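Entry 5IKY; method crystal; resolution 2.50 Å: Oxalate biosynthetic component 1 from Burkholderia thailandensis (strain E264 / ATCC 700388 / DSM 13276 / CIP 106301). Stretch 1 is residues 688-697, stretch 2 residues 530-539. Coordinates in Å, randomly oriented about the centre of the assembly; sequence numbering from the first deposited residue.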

# COMPACT_ATOMS: atom_id res chain seq x y z
N GLU A 688 -11.90 -21.84 -6.61
CA GLU A 688 -10.75 -21.53 -5.77
C GLU A 688 -10.15 -20.18 -6.16
O GLU A 688 -9.69 -19.43 -5.30
CB GLU A 688 -9.69 -22.62 -5.88
CG GLU A 688 -10.05 -23.92 -5.16
CD GLU A 688 -8.88 -24.89 -5.09
OE1 GLU A 688 -7.89 -24.68 -5.83
OE2 GLU A 688 -8.96 -25.86 -4.31
N TYR A 689 -10.17 -19.88 -7.45
CA TYR A 689 -9.69 -18.60 -7.95
C TYR A 689 -10.60 -17.46 -7.49
O TYR A 689 -10.12 -16.45 -6.99
CB TYR A 689 -9.60 -18.63 -9.48
CG TYR A 689 -9.38 -17.28 -10.11
CD1 TYR A 689 -8.16 -16.62 -9.99
CD2 TYR A 689 -10.38 -16.66 -10.85
CE1 TYR A 689 -7.95 -15.39 -10.57
CE2 TYR A 689 -10.18 -15.42 -11.43
CZ TYR A 689 -8.97 -14.79 -11.29
OH TYR A 689 -8.76 -13.57 -11.88
N LEU A 690 -11.90 -17.65 -7.64
CA LEU A 690 -12.88 -16.61 -7.30
C LEU A 690 -12.81 -16.18 -5.84
O LEU A 690 -12.81 -14.99 -5.54
CB LEU A 690 -14.29 -17.09 -7.63
CG LEU A 690 -14.68 -17.10 -9.11
CD1 LEU A 690 -16.06 -17.72 -9.29
CD2 LEU A 690 -14.64 -15.69 -9.68
N VAL A 691 -12.74 -17.15 -4.93
CA VAL A 691 -12.71 -16.83 -3.50
C VAL A 691 -11.36 -16.25 -3.08
O VAL A 691 -11.19 -15.82 -1.94
CB VAL A 691 -13.01 -18.07 -2.64
CG1 VAL A 691 -14.44 -18.55 -2.87
CG2 VAL A 691 -12.01 -19.18 -2.93
N GLY A 692 -10.41 -16.24 -4.01
CA GLY A 692 -9.09 -15.69 -3.74
C GLY A 692 -8.92 -14.27 -4.26
O GLY A 692 -7.91 -13.62 -3.99
N ILE A 693 -9.91 -13.78 -5.01
CA ILE A 693 -9.86 -12.42 -5.53
C ILE A 693 -9.97 -11.35 -4.42
O ILE A 693 -9.19 -10.40 -4.42
CB ILE A 693 -10.96 -12.18 -6.59
CG1 ILE A 693 -10.73 -13.07 -7.81
CG2 ILE A 693 -11.01 -10.71 -7.00
CD1 ILE A 693 -11.83 -12.97 -8.84
N PRO A 694 -10.93 -11.50 -3.48
CA PRO A 694 -10.94 -10.47 -2.43
C PRO A 694 -9.73 -10.56 -1.51
O PRO A 694 -9.28 -11.66 -1.21
CB PRO A 694 -12.23 -10.78 -1.65
CG PRO A 694 -13.03 -11.68 -2.53
CD PRO A 694 -12.03 -12.46 -3.31
N CYS A 695 -9.22 -9.41 -1.09
CA CYS A 695 -8.13 -9.32 -0.12
C CYS A 695 -6.89 -10.09 -0.57
O CYS A 695 -6.35 -10.91 0.16
CB CYS A 695 -8.61 -9.83 1.24
SG CYS A 695 -10.07 -8.96 1.85
N ARG A 696 -6.44 -9.79 -1.78
CA ARG A 696 -5.23 -10.36 -2.35
C ARG A 696 -3.97 -9.71 -1.78
O ARG A 696 -4.02 -8.59 -1.27
CB ARG A 696 -5.23 -10.18 -3.87
CG ARG A 696 -5.61 -11.39 -4.69
CD ARG A 696 -5.56 -11.03 -6.17
NE ARG A 696 -4.34 -10.32 -6.52
CZ ARG A 696 -4.29 -9.20 -7.24
NH1 ARG A 696 -5.41 -8.66 -7.70
NH2 ARG A 696 -3.13 -8.62 -7.50
N TYR A 697 -2.85 -10.41 -1.87
CA TYR A 697 -1.55 -9.79 -1.66
C TYR A 697 -1.06 -9.20 -2.98
O TYR A 697 -1.44 -9.68 -4.05
CB TYR A 697 -0.51 -10.79 -1.15
CG TYR A 697 -0.63 -11.15 0.31
CD1 TYR A 697 -0.37 -10.22 1.31
CD2 TYR A 697 -0.97 -12.44 0.70
CE1 TYR A 697 -0.46 -10.55 2.65
CE2 TYR A 697 -1.07 -12.78 2.04
CZ TYR A 697 -0.82 -11.83 3.00
OH TYR A 697 -0.92 -12.18 4.33
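Stretch 2, residues 530-539: PDVALFRQAE

Stretch 2 is helical from P530 to E539 and continues as helix beyond it. It packs against a part of stretch 1 that includes the type I turn from L690 to I693, with strand following at R696 and Y697. The register runs backward: D531 lies nearest I693, their CA atoms 6.6 Å apart, and F535 nearest L690, at 6.4 Å between CA atoms.

P530 stands clear of the contact. D531 does the polar work: its CB points toward stretch 1, and D531 OD2 forms a salt bridge with R696 NH1 at 3.0 Å, at the edge of the guanidinium and near its plane; as a hydrogen bond it is weak, with a bent angle. D531 OD1 turns back to its own helix, accepting a weak bond from V532 N at 2.8 Å. D531 also makes van der Waals contacts, with I693 CD1 3.4 Å from D531 O and Y689 OH 3.9 Å from D531 CB. V532 points away, and A533 is out of reach.

L534 points toward stretch 1 and meets the edge of the Y689 ring, L534 CD2 to Y689 CE2 at 3.7 Å, while L534 CG lies 4.3 Å from L690 CD2. F535, with the largest covered area, leaves sideways with chi1 t. Its ring offers a face to P694, whose CG sits 4.1 Å from the F535 ring centroid in a CH-pi contact, and an edge to the turn, where F535 CD1 is 3.5 Å from L690 O. L690 O also accepts the backbone hydrogen bond from I693 N, at 3.2 Å. I693 CD1 packs at 4.1 Å on F535 CB.

R536 and Q537 are out of reach of stretch 1. A538 closes the patch, A538 CB 4.4 Å from L690 CD1. The rule is a spacing: D531, L534, F535 and A538 carry the contact along one helical stripe.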

# COMPACT_ATOMS: atom_id res chain seq x y z
N PRO A 530 -10.08 -6.08 -14.02
CA PRO A 530 -10.76 -7.28 -14.54
C PRO A 530 -11.16 -8.30 -13.47
O PRO A 530 -12.26 -8.84 -13.54
CB PRO A 530 -9.71 -7.88 -15.48
CG PRO A 530 -8.91 -6.71 -15.94
CD PRO A 530 -8.84 -5.79 -14.75
N ASP A 531 -10.29 -8.56 -12.49
CA ASP A 531 -10.59 -9.56 -11.47
C ASP A 531 -11.69 -9.07 -10.53
O ASP A 531 -12.53 -9.86 -10.09
CB ASP A 531 -9.32 -9.94 -10.69
CG ASP A 531 -8.74 -8.77 -9.91
OD1 ASP A 531 -8.89 -7.61 -10.35
OD2 ASP A 531 -8.11 -9.02 -8.85
N VAL A 532 -11.70 -7.78 -10.23
CA VAL A 532 -12.78 -7.17 -9.45
C VAL A 532 -14.10 -7.28 -10.21
O VAL A 532 -15.15 -7.57 -9.63
CB VAL A 532 -12.47 -5.69 -9.11
CG1 VAL A 532 -13.74 -4.96 -8.69
CG2 VAL A 532 -11.42 -5.61 -8.03
N ALA A 533 -14.03 -7.05 -11.52
CA ALA A 533 -15.21 -7.14 -12.37
C ALA A 533 -15.73 -8.57 -12.45
O ALA A 533 -16.94 -8.80 -12.49
CB ALA A 533 -14.90 -6.61 -13.76
N LEU A 534 -14.81 -9.53 -12.48
CA LEU A 534 -15.18 -10.93 -12.59
C LEU A 534 -15.89 -11.42 -11.33
O LEU A 534 -16.87 -12.17 -11.41
CB LEU A 534 -13.95 -11.80 -12.87
CG LEU A 534 -14.25 -13.27 -13.18
CD1 LEU A 534 -15.13 -13.38 -14.41
CD2 LEU A 534 -12.96 -14.05 -13.36
N PHE A 535 -15.41 -10.98 -10.17
CA PHE A 535 -16.04 -11.34 -8.91
C PHE A 535 -17.45 -10.75 -8.80
O PHE A 535 -18.37 -11.42 -8.34
CB PHE A 535 -15.19 -10.88 -7.72
CG PHE A 535 -15.70 -11.34 -6.39
CD1 PHE A 535 -15.38 -12.60 -5.90
CD2 PHE A 535 -16.52 -10.52 -5.62
CE1 PHE A 535 -15.86 -13.03 -4.68
CE2 PHE A 535 -17.01 -10.95 -4.40
CZ PHE A 535 -16.68 -12.21 -3.93
N ARG A 536 -17.60 -9.50 -9.21
CA ARG A 536 -18.91 -8.84 -9.19
C ARG A 536 -19.86 -9.50 -10.19
O ARG A 536 -21.08 -9.45 -10.03
CB ARG A 536 -18.77 -7.35 -9.50
CG ARG A 536 -18.22 -6.54 -8.34
CD ARG A 536 -17.82 -5.16 -8.79
NE ARG A 536 -17.42 -4.31 -7.67
CZ ARG A 536 -16.79 -3.15 -7.81
NH1 ARG A 536 -16.49 -2.71 -9.02
NH2 ARG A 536 -16.46 -2.44 -6.74
N GLN A 537 -19.29 -10.11 -11.23
CA GLN A 537 -20.07 -10.85 -12.21
C GLN A 537 -20.63 -12.13 -11.58
O GLN A 537 -21.74 -12.56 -11.91
CB GLN A 537 -19.22 -11.16 -13.44
CG GLN A 537 -19.99 -11.73 -14.61
CD GLN A 537 -19.10 -12.06 -15.78
OE1 GLN A 537 -18.07 -11.42 -16.00
NE2 GLN A 537 -19.48 -13.08 -16.55
N ALA A 538 -19.86 -12.73 -10.68
CA ALA A 538 -20.30 -13.91 -9.95
C ALA A 538 -21.32 -13.53 -8.90
O ALA A 538 -22.32 -14.22 -8.70
CB ALA A 538 -19.13 -14.63 -9.30
N GLU A 539 -21.06 -12.41 -8.23
CA GLU A 539 -21.96 -11.87 -7.24
C GLU A 539 -23.33 -11.61 -7.87
O GLU A 539 -24.37 -11.89 -7.27
CB GLU A 539 -21.37 -10.60 -6.65
CG GLU A 539 -22.16 -10.00 -5.51
CD GLU A 539 -21.39 -8.89 -4.83
OE1 GLU A 539 -21.95 -7.79 -4.66
OE2 GLU A 539 -20.22 -9.11 -4.45